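Local structure of putative uncharacterized protein (Chaetomium thermophilum, 5T8V) at residues K443-I446 and M447-N450; I599-L602 and R603-F606. The protein probably loads cohesin onto chromatin as a member of the Scc2/Nipped-B family, this chain being the C-terminal HEAT-repeat part of the loader. All blocks are in the same frame, centred on the assembly; numbering follows the deposited sequence.

Contact 1: K443-I446 and M447-N450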
ATOM      1  N   LYS A 443     -23.879  -2.415   4.758  1.00 74.06           N
ATOM      2  CA  LYS A 443     -24.767  -1.317   5.135  1.00 74.71           C
ATOM      3  C   LYS A 443     -24.197  -0.479   6.274  1.00 71.06           C
ATOM      4  O   LYS A 443     -24.921  -0.093   7.193  1.00 71.82           O
ATOM      5  CB  LYS A 443     -26.143  -1.871   5.502  1.00 76.57           C
ATOM      6  CG  LYS A 443     -26.157  -2.813   6.700  1.00 75.27           C
ATOM      7  CD  LYS A 443     -27.579  -3.236   7.058  1.00 75.93           C
ATOM      8  CE  LYS A 443     -27.916  -4.619   6.516  1.00 76.27           C
ATOM      9  NZ  LYS A 443     -29.314  -5.024   6.840  1.00 77.31           N
ATOM     10  N   SER A 444     -22.898  -0.187   6.229  1.00 50.57           N
ATOM     11  CA  SER A 444     -22.205   0.533   7.286  1.00 45.70           C
ATOM     12  C   SER A 444     -21.573   1.797   6.717  1.00 43.21           C
ATOM     13  O   SER A 444     -21.116   1.820   5.571  1.00 44.53           O
ATOM     14  CB  SER A 444     -21.130  -0.348   7.935  1.00 43.69           C
ATOM     15  OG  SER A 444     -20.656   0.227   9.139  1.00 43.06           O
ATOM     16  N   SER A 445     -21.544   2.847   7.534  1.00 34.89           N
ATOM     17  CA  SER A 445     -21.097   4.151   7.074  1.00 36.34           C
ATOM     18  C   SER A 445     -19.595   4.141   6.792  1.00 35.52           C
ATOM     19  O   SER A 445     -18.864   3.221   7.167  1.00 33.59           O
ATOM     20  CB  SER A 445     -21.429   5.227   8.108  1.00 36.31           C
ATOM     21  OG  SER A 445     -20.722   5.013   9.314  1.00 33.96           O
ATOM     22  N   ILE A 446     -19.136   5.197   6.117  1.00 41.65           N
ATOM     23  CA  ILE A 446     -17.718   5.322   5.797  1.00 41.41           C
ATOM     24  C   ILE A 446     -16.919   5.654   7.050  1.00 40.39           C
ATOM     25  O   ILE A 446     -15.810   5.147   7.247  1.00 38.95           O
ATOM     26  CB  ILE A 446     -17.510   6.380   4.697  1.00 43.83           C
ATOM     27  CG1 ILE A 446     -18.371   6.063   3.467  1.00 46.05           C
ATOM     28  CG2 ILE A 446     -16.035   6.473   4.311  1.00 43.11           C
ATOM     29  CD1 ILE A 446     -18.103   4.701   2.838  1.00 45.31           C
ATOM     30  N   MET A 447     -17.461   6.516   7.910  1.00 56.84           N
ATOM     31  CA  MET A 447     -16.791   6.825   9.168  1.00 56.29           C
ATOM     32  C   MET A 447     -16.564   5.560   9.987  1.00 52.08           C
ATOM     33  O   MET A 447     -15.468   5.342  10.522  1.00 49.74           O
ATOM     34  CB  MET A 447     -17.624   7.838   9.953  1.00 59.29           C
ATOM     35  CG  MET A 447     -17.101   8.157  11.348  1.00 60.34           C
ATOM     36  SD  MET A 447     -18.094   9.409  12.188  1.00 64.02           S
ATOM     37  CE  MET A 447     -19.704   8.618  12.235  1.00 64.29           C
ATOM     38  N   ALA A 448     -17.584   4.703  10.077  1.00 30.53           N
ATOM     39  CA  ALA A 448     -17.478   3.497  10.890  1.00 28.32           C
ATOM     40  C   ALA A 448     -16.480   2.512  10.294  1.00 27.50           C
ATOM     41  O   ALA A 448     -15.684   1.910  11.024  1.00 25.72           O
ATOM     42  CB  ALA A 448     -18.854   2.849  11.039  1.00 28.43           C
ATOM     43  N   LYS A 449     -16.506   2.329   8.972  1.00 41.00           N
ATOM     44  CA  LYS A 449     -15.539   1.441   8.333  1.00 39.78           C
ATOM     45  C   LYS A 449     -14.119   1.955   8.529  1.00 37.47           C
ATOM     46  O   LYS A 449     -13.212   1.192   8.877  1.00 37.15           O
ATOM     47  CB  LYS A 449     -15.854   1.300   6.843  1.00 43.26           C
ATOM     48  CG  LYS A 449     -17.065   0.436   6.530  1.00 44.89           C
ATOM     49  CD  LYS A 449     -17.241   0.274   5.022  1.00 47.44           C
ATOM     50  CE  LYS A 449     -18.494  -0.518   4.676  1.00 48.64           C
ATOM     51  NZ  LYS A 449     -18.446  -1.910   5.204  1.00 48.03           N
ATOM     52  N   ASN A 450     -13.908   3.253   8.306  1.00 29.30           N
ATOM     53  CA  ASN A 450     -12.575   3.827   8.460  1.00 29.18           C
ATOM     54  C   ASN A 450     -12.064   3.649   9.881  1.00 27.18           C
ATOM     55  O   ASN A 450     -10.917   3.242  10.097  1.00 26.23           O
ATOM     56  CB  ASN A 450     -12.600   5.305   8.078  1.00 31.25           C
ATOM     57  CG  ASN A 450     -12.963   5.518   6.631  1.00 33.47           C
ATOM     58  OD1 ASN A 450     -13.185   4.562   5.890  1.00 33.49           O
ATOM     59  ND2 ASN A 450     -13.036   6.777   6.217  1.00 35.53           N
TER
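Met447 sits beside Ser445, the N-cap of helix 446-474, with its CB 4.2 Å from Ser445 OG while the thioether chain leads away. The capping bond itself falls on Ala448. Its N-H, one of the amides that the first helical turn leaves without a main-chain acceptor, points at Ser445 OG, 3.2 Å from N. Serine suits the cap because its short side chain can turn back to such an amide: with chi1 at 64°, OG lies between the backbone N and the carbonyl carbon. The methyl of Ala448 has both hydroxyls beside it: Ser444 OG lies 3.7 Å from CB, and Ser445 OG is nearby as well. At Lys449 the regular helical bonding begins, its N donating to Ser445 O at 3.1 Å. The aliphatic stem of this lysine then runs back along the preceding loop, CE coming 3.6 Å from Ser444 O, and a bend at the last torsion (chi4 -62°) brings NZ to a hydrogen bond with Asn441 O. Asn450 closes the turn: its N-H meets Ile446 O nearly straight (2.9 Å between N and O, 166° at the hydrogen). Gln625, from a loop, touches the side chains of both Ile446 and Asn450. An alanine in place of Asn450 would probably keep the main-chain bond but take the amide away from Ile446 CG2 and leave Gln625 with less of a side chain to touch. Ile446 CG2 approaches that amide at a slant, 3.6 Å from ND2 and 3.8 Å from OD1.

Contact 2: I599-L602 and R603-F606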
ATOM      1  N   ILE A 599       1.529 -17.145  26.351  1.00 11.59           N
ATOM      2  CA  ILE A 599       1.092 -18.386  25.717  1.00 11.24           C
ATOM      3  C   ILE A 599      -0.419 -18.529  25.835  1.00 15.67           C
ATOM      4  O   ILE A 599      -1.101 -18.889  24.868  1.00 11.21           O
ATOM      5  CB  ILE A 599       1.831 -19.587  26.337  1.00 12.29           C
ATOM      6  CG1 ILE A 599       3.306 -19.561  25.937  1.00 13.67           C
ATOM      7  CG2 ILE A 599       1.210 -20.902  25.890  1.00 12.69           C
ATOM      8  CD1 ILE A 599       4.206 -20.341  26.873  1.00 14.66           C
ATOM      9  N   ILE A 600      -0.967 -18.251  27.018  1.00 11.24           N
ATOM     10  CA  ILE A 600      -2.419 -18.283  27.178  1.00 11.30           C
ATOM     11  C   ILE A 600      -3.084 -17.333  26.190  1.00 11.43           C
ATOM     12  O   ILE A 600      -4.113 -17.662  25.584  1.00 11.65           O
ATOM     13  CB  ILE A 600      -2.799 -17.957  28.633  1.00 11.36           C
ATOM     14  CG1 ILE A 600      -2.322 -19.083  29.556  1.00 11.29           C
ATOM     15  CG2 ILE A 600      -4.311 -17.764  28.770  1.00 11.50           C
ATOM     16  CD1 ILE A 600      -2.426 -18.768  31.022  1.00 11.42           C
ATOM     17  N   LEU A 601      -2.507 -16.145  26.003  1.00 13.83           N
ATOM     18  CA  LEU A 601      -3.111 -15.160  25.113  1.00 12.84           C
ATOM     19  C   LEU A 601      -3.095 -15.633  23.666  1.00 12.42           C
ATOM     20  O   LEU A 601      -4.053 -15.395  22.923  1.00 13.48           O
ATOM     21  CB  LEU A 601      -2.390 -13.819  25.248  1.00 11.71           C
ATOM     22  CG  LEU A 601      -2.675 -13.017  26.520  1.00 13.16           C
ATOM     23  CD1 LEU A 601      -1.769 -11.807  26.581  1.00 14.55           C
ATOM     24  CD2 LEU A 601      -4.138 -12.584  26.595  1.00 11.97           C
ATOM     25  N   LEU A 602      -2.016 -16.295  23.240  1.00 15.51           N
ATOM     26  CA  LEU A 602      -1.955 -16.767  21.861  1.00 15.87           C
ATOM     27  C   LEU A 602      -3.120 -17.680  21.515  1.00 16.93           C
ATOM     28  O   LEU A 602      -3.475 -17.791  20.338  1.00 17.97           O
ATOM     29  CB  LEU A 602      -0.638 -17.498  21.601  1.00 15.16           C
ATOM     30  CG  LEU A 602       0.628 -16.640  21.576  1.00 15.33           C
ATOM     31  CD1 LEU A 602       1.845 -17.521  21.374  1.00 14.81           C
ATOM     32  CD2 LEU A 602       0.556 -15.575  20.491  1.00 15.50           C
ATOM     33  N   ARG A 603      -3.722 -18.330  22.508  1.00 21.72           N
ATOM     34  CA  ARG A 603      -4.879 -19.185  22.294  1.00 22.38           C
ATOM     35  C   ARG A 603      -6.186 -18.497  22.660  1.00 22.81           C
ATOM     36  O   ARG A 603      -7.236 -19.146  22.654  1.00 25.52           O
ATOM     37  CB  ARG A 603      -4.728 -20.477  23.098  1.00 24.34           C
ATOM     38  CG  ARG A 603      -3.401 -21.187  22.885  1.00 26.12           C
ATOM     39  CD  ARG A 603      -3.151 -21.510  21.420  1.00 28.04           C
ATOM     40  NE  ARG A 603      -4.202 -22.353  20.860  1.00 31.34           N
ATOM     41  CZ  ARG A 603      -4.140 -22.932  19.667  1.00 34.60           C
ATOM     42  NH1 ARG A 603      -3.070 -22.768  18.902  1.00 37.31           N
ATOM     43  NH2 ARG A 603      -5.144 -23.683  19.238  1.00 35.37           N
ATOM     44  N   SER A 604      -6.147 -17.208  22.985  1.00 12.69           N
ATOM     45  CA  SER A 604      -7.364 -16.462  23.251  1.00 13.05           C
ATOM     46  C   SER A 604      -8.057 -16.112  21.940  1.00 13.71           C
ATOM     47  O   SER A 604      -7.445 -16.087  20.872  1.00 13.71           O
ATOM     48  CB  SER A 604      -7.062 -15.185  24.036  1.00 12.61           C
ATOM     49  OG  SER A 604      -6.445 -14.207  23.213  1.00 12.49           O
ATOM     50  N   GLN A 605      -9.359 -15.841  22.034  1.00 24.68           N
ATOM     51  CA  GLN A 605     -10.128 -15.518  20.838  1.00 15.75           C
ATOM     52  C   GLN A 605      -9.628 -14.238  20.183  1.00 15.40           C
ATOM     53  O   GLN A 605      -9.770 -14.065  18.968  1.00 17.57           O
ATOM     54  CB  GLN A 605     -11.611 -15.398  21.189  1.00 16.66           C
ATOM     55  CG  GLN A 605     -12.510 -15.199  19.988  1.00 19.30           C
ATOM     56  CD  GLN A 605     -13.967 -15.030  20.365  1.00 19.85           C
ATOM     57  OE1 GLN A 605     -14.348 -15.200  21.527  1.00 18.81           O
ATOM     58  NE2 GLN A 605     -14.793 -14.686  19.381  1.00 21.27           N
ATOM     59  N   PHE A 606      -9.030 -13.335  20.961  1.00 17.04           N
ATOM     60  CA  PHE A 606      -8.504 -12.095  20.399  1.00 17.18           C
ATOM     61  C   PHE A 606      -7.304 -12.365  19.496  1.00 16.74           C
ATOM     62  O   PHE A 606      -7.319 -12.034  18.305  1.00 16.70           O
ATOM     63  CB  PHE A 606      -8.130 -11.132  21.527  1.00 14.05           C
ATOM     64  CG  PHE A 606      -7.363  -9.926  21.068  1.00 16.79           C
ATOM     65  CD1 PHE A 606      -7.941  -9.002  20.215  1.00 17.33           C
ATOM     66  CD2 PHE A 606      -6.067  -9.710  21.501  1.00 16.57           C
ATOM     67  CE1 PHE A 606      -7.238  -7.891  19.795  1.00 14.09           C
ATOM     68  CE2 PHE A 606      -5.358  -8.600  21.083  1.00 17.29           C
ATOM     69  CZ  PHE A 606      -5.945  -7.689  20.230  1.00 18.45           C
TER
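Arg603 and Ser604 fold back onto Leu602 and the residues before it where helix 590-602 gives way to the loop leading to helix 610-619. Leu601 to Ser604 form a type I turn, so the chain leaves the helix through bonds of three-residue spacing: Arg603 N donates to Ile600 O at 3.2 Å with a bent geometry (140°), and Ser604 N donates to Leu601 O at 2.8 Å. Both donors stand well above the plane of the carbonyl they use. Arg603 bends at chi2 and chi3, which curls its aliphatic part over the Leu602 peptide; CD lies 3.8 Å from Leu602 C, and CG the same 3.8 Å from Ile599 O. A long flexible side chain suits this partly exposed place, since its stem can cover the peptides while NE reaches a long, weak ion pair with Glu608. Ser604 contributes its hydroxyl. With chi1 at 74°, OG turns back to Leu601 O, 2.7 Å away, and donates in the carbonyl plane onto a lone pair, while OG also takes a weak bond from Cys607 N. Leu602 points its side chain the other way, against Leu466 and Arg467 of helix 446-474 and Leu494 of helix 481-494, where a branched hydrocarbon fits a buried seam. Leu601 O is thus gripped twice by a single residue, once from above its plane and once within it. In this buried setting the serine hydroxyl supplies a donor to a carbonyl at the end of the helix, and the positive charge of Arg603 is likely to sit favourably near the negative end of the helix dipole.

How the contacts relate
Contact 1 is a surface contact and contact 2 a buried one, their centres 29 Å apart and their nearest atoms about 15 Å apart without touching. Helix 446-474 connects them: residues 443-450 open it, and farther along the same helix Leu466 and Arg467 receive the leucines of 599-606. Contact 1 is at the start of helix 446-474, contact 2 at the end of another, 590-602. In the first, a serine hydroxyl accepts from a spare N-H; in the second, another donates to a carbonyl. Surroundings differ accordingly: lysine and asparagine edge the exposed contact 1, whereas isoleucines and leucines anchor contact 2 among helices 423-440, 446-474, 481-494 and 509-520 of the helical solenoid.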